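Local structure of putative solute-binding component of ABC transporter (Clostridium phytofermentans, 4YS6) at residues N57-L62 with V69-A74; S83-M88 with L96-I101; A179-G184 with K320-G325. The protein probably serves as the sugar-binding component of an ABC transporter, and is seen here holding beta-D-glucopyranose in the cleft between its two lobes. One frame throughout, in Å; residues are numbered along the deposited sequence. Where two conformers were deposited one is given.

Contact 1 (N57-L62 with V69-A74); sequences NMEKQL and VDLQYA
Val69 meets the helix segment 57-62 with both of its methyl groups, one against Leu62 and the other beside Glu59. Its CG2 lies 3.6 Å from Leu62 CB and 3.9 Å from Leu62 CD1, the two side chains crossing at about a right angle. The torsion of Val69 divides the work: CG1 stands anti to the backbone N (chi1 -179°), which leaves CG2, beside that N, to face Leu62. CG1 then runs past the aliphatic part of Glu59, whose CG is 4.2 Å away, a looser touch made obliquely. Asp70, next along the strand, points away from the helix and turns to Gln72, two residues along: Gln72 NE2 donates to Asp70 OD1 at 3.2 Å, on the syn side but tilted out of the carboxylate plane, in a bond that is also far from straight. Leu71 again points toward the helix. Its CD2 comes 4.0 Å from Glu59 OE1, at the end of an extended glutamate chain that runs past Val69 with CG anti to the backbone N (chi1 -176°). Beyond it, Tyr73 sends its hydroxyl to the carbonyl of Trp51, near the start of the same helix. Helix and strand run antiparallel, their short axes 9.2 Å apart at 177°, as expected for the return leg of the beta-alpha-beta unit formed by strand 38-43, helix 50-64 and strand 68-73. Leu62 also packs on Val39 and Val41 of the adjacent strand 38-43; strand 68-73 itself is outermost within this chain. The contact is therefore apolar where Leu62 is buried, while the partly exposed Glu59 lends its CG and keeps its carboxylate beside a leucine methyl, with OE2 in a long, weak ion pair with Lys63.

Contact 2 (S83-M88 with L96-I101); sequences SQIENM and LVIASI
Ile85 reaches two strand residues at once, and with Met88, Leu96 and Ile98 it makes up the packed side of the contact. Its CD1 meets CD1 of Ile98 tip to tip at 3.8 Å, with Ile98 CG2 at 4.1 Å from the same methyl. The other branch, CG2, lies 3.9 Å from Leu96 CD1. With CG1 beside the backbone N (chi1 -65°) and CG2 anti to it, the isoleucine spreads its two branches over successive inward-pointing residues of strand 95-98. Leu96 is shared in turn: its CD2 packs against Met88, 3.9 Å from CB and 4.0 Å from the selenium atom SE of this selenomethionine. Helix 107-115 adds Val109 to Ile85 and Leu110 to Ile98. The outer face of helix 78-90 is different, since Asn87 is exposed and Ser83 and Glu86 are partly so, all well away from the strand. This helix lies in the beta-alpha-beta crossover from strand 68-73 to strand 95-98, which passes over strand 38-43 between them. Apolar chains thus hold helix on sheet by close fit and burial of apolar surface, while Gln81, hydrogen-bonded to Ala99 O and Ile101 N, ties down the chain just after the strand.

Contact 3 (A179-G184 with K320-G325); sequences ARFFYG and KSYDNG
Stacking dominates: the rings of Phe181 and Tyr322 form an offset pair, with centroids 4.6 Å apart and planes inclined at 28°. Phe181 CG lies beside its backbone N, opposite the carbonyl carbon (chi1 -80°), which turns the ring out toward the loop. Tyr322 CE1 sits over one face of the phenylalanine, displaced toward its rim and 3.4 Å from Phe181 CZ. The two side chains cross at a slant, and Tyr322 OH lies 3.7 Å from Phe181 CD2. Ser321 O adds a van der Waals touch, at the edge of the Phe181 ring and near its plane, 4.0 Å from CZ. In this type I periplasmic-binding-protein fold the two lobes close around sugar in the cleft; helix 177-195 flanks the four-stranded sheet, whereas the loop 320-325 leads into strand 331-339 of the other sheet, so the stack bridges the lobes. The next residue on the helix, Phe182, touches the bound glucose. Hydrogen bonds hold the loop: Asp323 OD1 accepts from Gly325 N at 2.8 Å, nearly in line with the C-O bond, closing an Asx turn, and Ser321 OG is held by Asp318. On the stacked ring itself, Tyr322 OH bonds to Asn141 ND2.

Overall arrangement
Contacts 1 and 2 are neighbours in one lobe, packing successive helices against strands of the same sheet, with centres 11 Å apart. Strand 68-73 and helix 78-90 follow each other in the chain, and Gln84 NE2 probably donates to Tyr73 O where the two contacts meet. Contact 2 is fully buried and wholly apolar; contact 1, on the outermost strand, is only partly buried and admits a glutamate. Contact 3 is of another kind: aromatic, partly buried, made between a helix and an irregular loop 136 residues away in sequence. It comes within about 9 Å of contact 2 and 17 Å of contact 1, nearest atoms.

Contact 1 (N57-L62 with V69-A74)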
ATOM      1  N   ASN A  57       3.981 -13.897   8.123  1.00 16.51           N
ATOM      2  CA  ASN A  57       4.979 -14.436   7.218  1.00 18.92           C
ATOM      3  C   ASN A  57       6.398 -14.087   7.694  1.00 17.63           C
ATOM      4  O   ASN A  57       7.291 -14.933   7.645  1.00 18.01           O
ATOM      5  CB  ASN A  57       4.723 -13.940   5.796  1.00 16.84           C
ATOM      6  CG  ASN A  57       3.477 -14.555   5.185  1.00 24.37           C
ATOM      7  OD1 ASN A  57       3.149 -15.706   5.448  1.00 27.49           O
ATOM      8  ND2 ASN A  57       2.805 -13.805   4.332  1.00 21.55           N
HETATM    9  N   MSE A  58       6.605 -12.871   8.186  1.00 15.17           N
HETATM   10  CA  MSE A  58       7.895 -12.512   8.766  1.00 16.12           C
HETATM   11  C   MSE A  58       8.244 -13.407   9.939  1.00 17.00           C
HETATM   12  O   MSE A  58       9.364 -13.896  10.053  1.00 18.50           O
HETATM   13  CB  MSE A  58       7.869 -11.051   9.225  1.00 15.40           C
HETATM   14  CG  MSE A  58       8.003 -10.054   8.131  1.00 20.37           C
HETATM   15 SE   MSE A  58       9.817 -10.129   7.304  1.00 29.15          SE
HETATM   16  CE  MSE A  58      11.001 -10.215   8.848  1.00 30.84           C
ATOM     17  N   GLU A  59       7.295 -13.589  10.849  1.00 15.34           N
ATOM     18  CA  GLU A  59       7.551 -14.424  12.023  1.00 18.27           C
ATOM     19  C   GLU A  59       7.893 -15.857  11.618  1.00 18.53           C
ATOM     20  O   GLU A  59       8.855 -16.446  12.100  1.00 19.82           O
ATOM     21  CB  GLU A  59       6.334 -14.415  12.951  1.00 20.26           C
ATOM     22  CG  GLU A  59       6.545 -15.180  14.233  1.00 29.88           C
ATOM     23  CD  GLU A  59       5.417 -14.938  15.212  1.00 46.96           C
ATOM     24  OE1 GLU A  59       4.245 -15.052  14.799  1.00 46.41           O
ATOM     25  OE2 GLU A  59       5.701 -14.615  16.382  1.00 59.49           O
ATOM     26  N   LYS A  60       7.097 -16.433  10.721  1.00 18.43           N
ATOM     27  CA  LYS A  60       7.317 -17.804  10.298  1.00 20.71           C
ATOM     28  C   LYS A  60       8.677 -17.977   9.649  1.00 17.86           C
ATOM     29  O   LYS A  60       9.399 -18.909   9.974  1.00 19.52           O
ATOM     30  CB  LYS A  60       6.233 -18.255   9.316  1.00 25.24           C
ATOM     31  CG  LYS A  60       6.503 -19.633   8.712  1.00 36.17           C
ATOM     32  CD  LYS A  60       5.466 -19.999   7.667  1.00 51.51           C
ATOM     33  CE  LYS A  60       5.698 -21.407   7.129  1.00 61.03           C
ATOM     34  NZ  LYS A  60       6.991 -21.537   6.399  1.00 63.30           N
ATOM     35  N   GLN A  61       9.011 -17.082   8.720  1.00 17.16           N
ATOM     36  CA  GLN A  61      10.226 -17.240   7.937  1.00 19.29           C
ATOM     37  C   GLN A  61      11.458 -16.912   8.771  1.00 17.48           C
ATOM     38  O   GLN A  61      12.476 -17.559   8.612  1.00 20.40           O
ATOM     39  CB  GLN A  61      10.151 -16.387   6.678  1.00 18.86           C
ATOM     40  CG  GLN A  61       9.046 -16.869   5.751  1.00 21.76           C
ATOM     41  CD  GLN A  61       9.060 -16.182   4.416  1.00 21.05           C
ATOM     42  OE1 GLN A  61      10.122 -15.960   3.835  1.00 25.05           O
ATOM     43  NE2 GLN A  61       7.876 -15.874   3.899  1.00 23.49           N
ATOM     44  N   LEU A  62      11.362 -15.940   9.676  1.00 16.87           N
ATOM     45  CA  LEU A  62      12.479 -15.708  10.607  1.00 17.15           C
ATOM     46  C   LEU A  62      12.737 -16.912  11.508  1.00 18.05           C
ATOM     47  O   LEU A  62      13.885 -17.301  11.728  1.00 19.74           O
ATOM     48  CB  LEU A  62      12.216 -14.482  11.470  1.00 17.39           C
ATOM     49  CG  LEU A  62      12.407 -13.162  10.738  1.00 18.79           C
ATOM     50  CD1 LEU A  62      11.869 -12.038  11.578  1.00 19.83           C
ATOM     51  CD2 LEU A  62      13.891 -12.903  10.395  1.00 19.54           C
ATOM     52  N   VAL A  69      11.838 -14.022  17.526  1.00 22.62           N
ATOM     53  CA  VAL A  69      11.062 -12.914  16.965  1.00 21.08           C
ATOM     54  C   VAL A  69      10.217 -12.202  18.000  1.00 23.97           C
ATOM     55  O   VAL A  69       9.526 -12.835  18.784  1.00 21.68           O
ATOM     56  CB  VAL A  69      10.127 -13.403  15.851  1.00 19.86           C
ATOM     57  CG1 VAL A  69       9.347 -12.251  15.263  1.00 19.28           C
ATOM     58  CG2 VAL A  69      10.922 -14.092  14.763  1.00 27.37           C
ATOM     59  N   ASP A  70      10.273 -10.874  17.976  1.00 19.44           N
ATOM     60  CA  ASP A  70       9.394 -10.026  18.778  1.00 21.28           C
ATOM     61  C   ASP A  70       8.514  -9.241  17.815  1.00 21.08           C
ATOM     62  O   ASP A  70       8.929  -8.205  17.287  1.00 20.71           O
ATOM     63  CB  ASP A  70      10.212  -9.095  19.664  1.00 25.23           C
ATOM     64  CG  ASP A  70       9.344  -8.222  20.578  1.00 31.26           C
ATOM     65  OD1 ASP A  70       8.105  -8.378  20.593  1.00 32.29           O
ATOM     66  OD2 ASP A  70       9.919  -7.388  21.302  1.00 40.29           O
ATOM     67  N   LEU A  71       7.327  -9.783  17.553  1.00 16.64           N
ATOM     68  CA  LEU A  71       6.370  -9.191  16.612  1.00 18.20           C
ATOM     69  C   LEU A  71       5.301  -8.391  17.349  1.00 17.00           C
ATOM     70  O   LEU A  71       4.634  -8.911  18.241  1.00 17.28           O
ATOM     71  CB  LEU A  71       5.716 -10.283  15.776  1.00 22.05           C
ATOM     72  CG  LEU A  71       4.532  -9.881  14.907  1.00 19.26           C
ATOM     73  CD1 LEU A  71       4.983  -8.924  13.811  1.00 21.99           C
ATOM     74  CD2 LEU A  71       3.875 -11.109  14.313  1.00 24.46           C
ATOM     75  N   GLN A  72       5.135  -7.121  16.995  0.60 15.23           N
ATOM     76  CA  GLN A  72       4.119  -6.293  17.631  0.60 15.39           C
ATOM     77  C   GLN A  72       3.399  -5.444  16.606  0.60 15.15           C
ATOM     78  O   GLN A  72       3.990  -5.020  15.597  0.60 15.15           O
ATOM     79  CB  GLN A  72       4.733  -5.405  18.713  0.60 18.95           C
ATOM     80  CG  GLN A  72       5.353  -6.201  19.849  0.60 21.53           C
ATOM     81  CD  GLN A  72       5.825  -5.322  20.983  0.60 26.30           C
ATOM     82  OE1 GLN A  72       5.038  -4.585  21.566  0.60 30.26           O
ATOM     83  NE2 GLN A  72       7.116  -5.392  21.300  0.60 30.84           N
ATOM     84  N   TYR A  73       2.110  -5.240  16.871  1.00 16.11           N
ATOM     85  CA  TYR A  73       1.226  -4.407  16.053  1.00 14.75           C
ATOM     86  C   TYR A  73       0.797  -3.186  16.850  1.00 16.79           C
ATOM     87  O   TYR A  73       0.477  -3.305  18.035  1.00 17.08           O
ATOM     88  CB  TYR A  73      -0.030  -5.160  15.620  1.00 15.40           C
ATOM     89  CG  TYR A  73       0.222  -6.249  14.615  1.00 16.37           C
ATOM     90  CD1 TYR A  73       0.676  -7.490  15.020  1.00 19.67           C
ATOM     91  CD2 TYR A  73       0.008  -6.027  13.272  1.00 16.27           C
ATOM     92  CE1 TYR A  73       0.908  -8.500  14.100  1.00 18.63           C
ATOM     93  CE2 TYR A  73       0.234  -7.025  12.338  1.00 18.08           C
ATOM     94  CZ  TYR A  73       0.693  -8.249  12.755  1.00 15.04           C
ATOM     95  OH  TYR A  73       0.928  -9.257  11.852  1.00 20.49           O
ATOM     96  N   ALA A  74       0.708  -2.035  16.186  1.00 15.60           N
ATOM     97  CA  ALA A  74       0.537  -0.767  16.897  1.00 14.90           C
ATOM     98  C   ALA A  74      -0.840  -0.077  16.798  1.00 16.93           C
ATOM     99  O   ALA A  74      -0.988   1.052  17.242  1.00 18.02           O
ATOM    100  CB  ALA A  74       1.603   0.195  16.427  1.00 16.42           C
TER

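Contact 2 (S83-M88 with L96-I101)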
ATOM      1  N   SER A  83       6.815   3.291  21.266  1.00 17.99           N
ATOM      2  CA  SER A  83       7.043   2.572  22.511  1.00 20.00           C
ATOM      3  C   SER A  83       7.361   1.100  22.261  1.00 18.17           C
ATOM      4  O   SER A  83       8.190   0.518  22.966  1.00 21.65           O
ATOM      5  CB  SER A  83       5.831   2.709  23.420  1.00 30.82           C
ATOM      6  OG  SER A  83       5.685   4.061  23.782  1.00 31.48           O
ATOM      7  N   GLN A  84       6.732   0.502  21.256  1.00 17.41           N
ATOM      8  CA  GLN A  84       7.015  -0.893  20.936  1.00 18.15           C
ATOM      9  C   GLN A  84       8.446  -1.069  20.471  1.00 17.10           C
ATOM     10  O   GLN A  84       9.118  -1.995  20.898  1.00 18.44           O
ATOM     11  CB  GLN A  84       6.043  -1.420  19.891  1.00 18.36           C
ATOM     12  CG  GLN A  84       4.653  -1.582  20.464  1.00 21.26           C
ATOM     13  CD  GLN A  84       3.626  -2.001  19.442  1.00 18.83           C
ATOM     14  OE1 GLN A  84       3.783  -1.770  18.239  1.00 18.86           O
ATOM     15  NE2 GLN A  84       2.537  -2.603  19.929  1.00 18.76           N
ATOM     16  N   ILE A  85       8.927  -0.162  19.626  1.00 16.78           N
ATOM     17  CA  ILE A  85      10.313  -0.222  19.161  1.00 16.58           C
ATOM     18  C   ILE A  85      11.295   0.017  20.317  1.00 17.47           C
ATOM     19  O   ILE A  85      12.283  -0.707  20.441  1.00 19.07           O
ATOM     20  CB  ILE A  85      10.530   0.780  18.009  1.00 16.17           C
ATOM     21  CG1 ILE A  85       9.674   0.348  16.826  1.00 15.39           C
ATOM     22  CG2 ILE A  85      12.009   0.859  17.579  1.00 19.36           C
ATOM     23  CD1 ILE A  85       9.448   1.423  15.793  1.00 22.16           C
ATOM     24  N   GLU A  86      11.004   0.986  21.192  1.00 18.06           N
ATOM     25  CA  GLU A  86      11.805   1.183  22.393  1.00 19.30           C
ATOM     26  C   GLU A  86      11.920  -0.107  23.198  1.00 21.31           C
ATOM     27  O   GLU A  86      12.999  -0.433  23.694  1.00 22.41           O
ATOM     28  CB  GLU A  86      11.211   2.295  23.275  1.00 19.72           C
ATOM     29  CG  GLU A  86      11.572   3.680  22.794  1.00 27.81           C
ATOM     30  CD  GLU A  86      10.896   4.794  23.578  1.00 46.51           C
ATOM     31  OE1 GLU A  86       9.953   4.511  24.348  1.00 39.03           O
ATOM     32  OE2 GLU A  86      11.311   5.958  23.409  1.00 56.53           O
ATOM     33  N   ASN A  87      10.806  -0.820  23.336  1.00 22.48           N
ATOM     34  CA  ASN A  87      10.767  -2.050  24.130  1.00 22.09           C
ATOM     35  C   ASN A  87      11.533  -3.165  23.440  1.00 25.13           C
ATOM     36  O   ASN A  87      12.173  -3.972  24.103  1.00 26.84           O
ATOM     37  CB  ASN A  87       9.331  -2.504  24.371  1.00 28.39           C
ATOM     38  CG  ASN A  87       8.571  -1.582  25.311  1.00 46.43           C
ATOM     39  OD1 ASN A  87       9.158  -0.725  25.974  1.00 42.60           O
ATOM     40  ND2 ASN A  87       7.255  -1.754  25.366  1.00 50.75           N
HETATM   41  N   MSE A  88      11.451  -3.226  22.112  1.00 20.54           N
HETATM   42  CA  MSE A  88      12.236  -4.212  21.368  1.00 20.78           C
HETATM   43  C   MSE A  88      13.722  -4.014  21.628  1.00 24.60           C
HETATM   44  O   MSE A  88      14.463  -4.972  21.842  1.00 25.34           O
HETATM   45  CB  MSE A  88      11.953  -4.126  19.867  1.00 18.07           C
HETATM   46  CG  MSE A  88      10.633  -4.682  19.479  1.00 18.88           C
HETATM   47 SE   MSE A  88      10.139  -4.160  17.655  1.00 29.38          SE
HETATM   48  CE  MSE A  88       8.283  -4.775  17.754  1.00 21.14           C
ATOM     49  N   LEU A  96      16.034  -4.504  13.635  1.00 15.08           N
ATOM     50  CA  LEU A  96      14.631  -4.092  13.591  1.00 13.02           C
ATOM     51  C   LEU A  96      14.107  -4.085  12.170  1.00 12.64           C
ATOM     52  O   LEU A  96      14.714  -3.490  11.280  1.00 15.97           O
ATOM     53  CB  LEU A  96      14.457  -2.707  14.192  1.00 13.01           C
ATOM     54  CG  LEU A  96      14.908  -2.574  15.648  1.00 16.93           C
ATOM     55  CD1 LEU A  96      15.051  -1.096  16.026  1.00 16.77           C
ATOM     56  CD2 LEU A  96      13.902  -3.268  16.549  1.00 19.81           C
ATOM     57  N   VAL A  97      12.978  -4.753  11.981  1.00 12.55           N
ATOM     58  CA  VAL A  97      12.228  -4.698  10.744  1.00 12.38           C
ATOM     59  C   VAL A  97      10.984  -3.885  11.025  1.00 16.41           C
ATOM     60  O   VAL A  97      10.145  -4.314  11.832  1.00 14.29           O
ATOM     61  CB  VAL A  97      11.852  -6.089  10.254  1.00 12.35           C
ATOM     62  CG1 VAL A  97      11.001  -5.986   8.999  1.00 14.92           C
ATOM     63  CG2 VAL A  97      13.109  -6.916  10.002  1.00 13.57           C
ATOM     64  N   ILE A  98      10.848  -2.714  10.386  1.00 13.16           N
ATOM     65  CA  ILE A  98       9.799  -1.772  10.768  1.00 11.68           C
ATOM     66  C   ILE A  98       8.950  -1.342   9.611  1.00 11.34           C
ATOM     67  O   ILE A  98       9.451  -0.789   8.637  1.00 11.53           O
ATOM     68  CB  ILE A  98      10.388  -0.492  11.434  1.00 11.86           C
ATOM     69  CG1 ILE A  98      11.155  -0.865  12.694  1.00 15.68           C
ATOM     70  CG2 ILE A  98       9.290   0.510  11.751  1.00 14.37           C
ATOM     71  CD1 ILE A  98      11.951   0.231  13.233  1.00 17.73           C
ATOM     72  N   ALA A  99       7.648  -1.593   9.736  1.00 12.66           N
ATOM     73  CA  ALA A  99       6.649  -1.073   8.819  1.00 11.58           C
ATOM     74  C   ALA A  99       5.964   0.108   9.518  1.00 12.57           C
ATOM     75  O   ALA A  99       5.076  -0.073  10.348  1.00 14.30           O
ATOM     76  CB  ALA A  99       5.652  -2.141   8.444  1.00 14.80           C
ATOM     77  N   SER A 100       6.432   1.310   9.222  1.00 12.41           N
ATOM     78  CA  SER A 100       6.066   2.498   9.980  1.00 12.02           C
ATOM     79  C   SER A 100       4.667   2.994   9.656  1.00 14.87           C
ATOM     80  O   SER A 100       4.188   2.865   8.528  1.00 13.84           O
ATOM     81  CB  SER A 100       7.088   3.609   9.717  1.00 13.99           C
ATOM     82  OG  SER A 100       7.080   3.982   8.369  1.00 19.65           O
ATOM     83  N   ILE A 101       4.001   3.556  10.661  1.00 12.34           N
ATOM     84  CA  ILE A 101       2.705   4.188  10.451  1.00 15.19           C
ATOM     85  C   ILE A 101       2.921   5.508   9.743  1.00 17.15           C
ATOM     86  O   ILE A 101       2.341   5.761   8.681  1.00 21.65           O
ATOM     87  CB  ILE A 101       1.973   4.402  11.770  1.00 14.37           C
ATOM     88  CG1 ILE A 101       1.692   3.048  12.439  1.00 13.80           C
ATOM     89  CG2 ILE A 101       0.644   5.113  11.542  1.00 14.29           C
ATOM     90  CD1 ILE A 101       1.351   3.171  13.871  1.00 14.59           C
TER

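Contact 3 (A179-G184 with K320-G325)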
ATOM      1  N   ALA A 179       2.144   6.356  -0.549  1.00 14.68           N
ATOM      2  CA  ALA A 179       0.971   6.972  -1.145  1.00 16.08           C
ATOM      3  C   ALA A 179       1.412   7.955  -2.223  1.00 13.09           C
ATOM      4  O   ALA A 179       0.755   8.077  -3.251  1.00 13.28           O
ATOM      5  CB  ALA A 179       0.116   7.665  -0.084  1.00 10.99           C
ATOM      6  N   ARG A 180       2.537   8.647  -1.994  1.00 12.36           N
ATOM      7  CA  ARG A 180       3.087   9.592  -2.962  1.00 16.77           C
ATOM      8  C   ARG A 180       3.441   8.900  -4.260  1.00 13.78           C
ATOM      9  O   ARG A 180       3.218   9.424  -5.342  1.00 14.62           O
ATOM     10  CB  ARG A 180       4.350  10.284  -2.428  1.00 18.64           C
ATOM     11  CG  ARG A 180       4.141  11.175  -1.235  1.00 33.24           C
ATOM     12  CD  ARG A 180       5.343  12.121  -1.066  1.00 44.35           C
ATOM     13  NE  ARG A 180       6.639  11.431  -0.982  1.00 58.79           N
ATOM     14  CZ  ARG A 180       7.639  11.539  -1.865  1.00 59.74           C
ATOM     15  NH1 ARG A 180       7.531  12.305  -2.944  1.00 61.10           N
ATOM     16  NH2 ARG A 180       8.771  10.873  -1.665  1.00 52.46           N
ATOM     17  N   PHE A 181       4.003   7.716  -4.128  1.00 13.11           N
ATOM     18  CA  PHE A 181       4.370   6.921  -5.287  1.00 13.04           C
ATOM     19  C   PHE A 181       3.176   6.315  -6.019  1.00 13.28           C
ATOM     20  O   PHE A 181       3.167   6.284  -7.263  1.00 12.91           O
ATOM     21  CB  PHE A 181       5.337   5.819  -4.862  1.00 14.57           C
ATOM     22  CG  PHE A 181       6.738   6.318  -4.718  1.00 13.76           C
ATOM     23  CD1 PHE A 181       7.091   7.141  -3.666  1.00 15.00           C
ATOM     24  CD2 PHE A 181       7.696   5.993  -5.669  1.00 17.97           C
ATOM     25  CE1 PHE A 181       8.368   7.630  -3.561  1.00 18.77           C
ATOM     26  CE2 PHE A 181       8.975   6.461  -5.566  1.00 21.34           C
ATOM     27  CZ  PHE A 181       9.320   7.283  -4.520  1.00 19.45           C
ATOM     28  N   PHE A 182       2.181   5.817  -5.290  1.00 11.01           N
ATOM     29  CA  PHE A 182       0.992   5.286  -5.965  1.00 11.14           C
ATOM     30  C   PHE A 182       0.289   6.424  -6.736  1.00 13.88           C
ATOM     31  O   PHE A 182      -0.132   6.265  -7.877  1.00 13.24           O
ATOM     32  CB  PHE A 182       0.004   4.668  -4.974  1.00 10.51           C
ATOM     33  CG  PHE A 182       0.566   3.550  -4.126  1.00 10.79           C
ATOM     34  CD1 PHE A 182       1.443   2.610  -4.643  1.00 12.47           C
ATOM     35  CD2 PHE A 182       0.191   3.446  -2.797  1.00 10.60           C
ATOM     36  CE1 PHE A 182       1.932   1.608  -3.853  1.00 14.15           C
ATOM     37  CE2 PHE A 182       0.684   2.447  -1.999  1.00 13.32           C
ATOM     38  CZ  PHE A 182       1.540   1.511  -2.535  1.00 13.11           C
ATOM     39  N   TYR A 183       0.162   7.584  -6.092  1.00 12.40           N
ATOM     40  CA  TYR A 183      -0.475   8.756  -6.705  1.00 10.69           C
ATOM     41  C   TYR A 183       0.354   9.236  -7.894  1.00 13.62           C
ATOM     42  O   TYR A 183      -0.187   9.488  -8.972  1.00 15.29           O
ATOM     43  CB  TYR A 183      -0.640   9.856  -5.649  1.00 12.37           C
ATOM     44  CG  TYR A 183      -1.140  11.188  -6.159  1.00 13.17           C
ATOM     45  CD1 TYR A 183      -2.494  11.469  -6.205  1.00 14.48           C
ATOM     46  CD2 TYR A 183      -0.257  12.159  -6.562  1.00 16.61           C
ATOM     47  CE1 TYR A 183      -2.948  12.690  -6.676  1.00 15.15           C
ATOM     48  CE2 TYR A 183      -0.693  13.368  -7.030  1.00 20.03           C
ATOM     49  CZ  TYR A 183      -2.041  13.632  -7.079  1.00 16.27           C
ATOM     50  OH  TYR A 183      -2.460  14.863  -7.560  1.00 17.66           O
ATOM     51  N   GLY A 184       1.666   9.329  -7.711  1.00 14.37           N
ATOM     52  CA  GLY A 184       2.536   9.837  -8.743  1.00 17.21           C
ATOM     53  C   GLY A 184       2.518   8.962  -9.975  1.00 16.40           C
ATOM     54  O   GLY A 184       2.479   9.469 -11.102  1.00 16.40           O
ATOM     55  N   LYS A 320      18.449   3.888  -6.536  1.00 19.65           N
ATOM     56  CA  LYS A 320      18.254   5.103  -7.321  1.00 21.66           C
ATOM     57  C   LYS A 320      16.847   5.696  -7.166  1.00 25.58           C
ATOM     58  O   LYS A 320      16.647   6.895  -7.402  1.00 22.65           O
ATOM     59  CB  LYS A 320      18.535   4.816  -8.803  1.00 31.56           C
ATOM     60  CG  LYS A 320      17.710   3.668  -9.381  1.00 28.26           C
ATOM     61  CD  LYS A 320      18.168   3.286 -10.786  1.00 33.06           C
ATOM     62  CE  LYS A 320      17.528   1.972 -11.235  1.00 42.99           C
ATOM     63  NZ  LYS A 320      17.943   1.594 -12.614  1.00 52.68           N
ATOM     64  N   SER A 321      15.874   4.884  -6.755  1.00 18.29           N
ATOM     65  CA  SER A 321      14.483   5.336  -6.757  1.00 17.27           C
ATOM     66  C   SER A 321      14.021   5.959  -5.452  1.00 15.33           C
ATOM     67  O   SER A 321      13.130   6.814  -5.454  1.00 18.00           O
ATOM     68  CB  SER A 321      13.531   4.178  -7.070  1.00 23.13           C
ATOM     69  OG  SER A 321      13.711   3.713  -8.400  1.00 23.42           O
ATOM     70  N   TYR A 322      14.598   5.516  -4.339  1.00 13.96           N
ATOM     71  CA  TYR A 322      14.068   5.890  -3.028  1.00 14.30           C
ATOM     72  C   TYR A 322      15.083   6.673  -2.210  1.00 17.36           C
ATOM     73  O   TYR A 322      16.028   6.125  -1.655  1.00 18.41           O
ATOM     74  CB  TYR A 322      13.610   4.639  -2.289  1.00 12.50           C
ATOM     75  CG  TYR A 322      12.330   4.095  -2.871  1.00 13.18           C
ATOM     76  CD1 TYR A 322      11.101   4.700  -2.595  1.00 16.68           C
ATOM     77  CD2 TYR A 322      12.334   3.010  -3.734  1.00 13.67           C
ATOM     78  CE1 TYR A 322       9.932   4.205  -3.135  1.00 16.35           C
ATOM     79  CE2 TYR A 322      11.153   2.519  -4.270  1.00 14.10           C
ATOM     80  CZ  TYR A 322       9.969   3.124  -3.980  1.00 17.86           C
ATOM     81  OH  TYR A 322       8.810   2.625  -4.534  1.00 20.36           O
ATOM     82  N   ASP A 323      14.862   7.978  -2.179  1.00 13.41           N
ATOM     83  CA  ASP A 323      15.618   8.900  -1.333  1.00 16.02           C
ATOM     84  C   ASP A 323      14.760   9.178  -0.121  1.00 12.66           C
ATOM     85  O   ASP A 323      13.612   9.623  -0.266  1.00 16.81           O
ATOM     86  CB  ASP A 323      15.929  10.177  -2.109  1.00 22.13           C
ATOM     87  CG  ASP A 323      16.824  11.149  -1.348  1.00 34.32           C
ATOM     88  OD1 ASP A 323      16.686  11.294  -0.114  1.00 21.53           O
ATOM     89  OD2 ASP A 323      17.676  11.779  -2.008  1.00 39.65           O
ATOM     90  N   ASN A 324      15.249   8.888   1.070  1.00 15.53           N
ATOM     91  CA  ASN A 324      14.392   9.046   2.241  1.00 13.77           C
ATOM     92  C   ASN A 324      14.501  10.424   2.884  1.00 17.42           C
ATOM     93  O   ASN A 324      13.969  10.657   3.965  1.00 16.05           O
ATOM     94  CB  ASN A 324      14.688   7.951   3.275  1.00 12.79           C
ATOM     95  CG  ASN A 324      15.858   8.277   4.181  1.00 13.18           C
ATOM     96  OD1 ASN A 324      16.829   8.957   3.793  1.00 15.21           O
ATOM     97  ND2 ASN A 324      15.797   7.749   5.403  1.00 13.47           N
ATOM     98  N   GLY A 325      15.177  11.345   2.222  1.00 16.15           N
ATOM     99  CA  GLY A 325      15.372  12.681   2.775  1.00 21.02           C
ATOM    100  C   GLY A 325      16.780  12.870   3.307  1.00 22.13           C
ATOM    101  O   GLY A 325      17.328  13.966   3.269  1.00 21.54           O
TER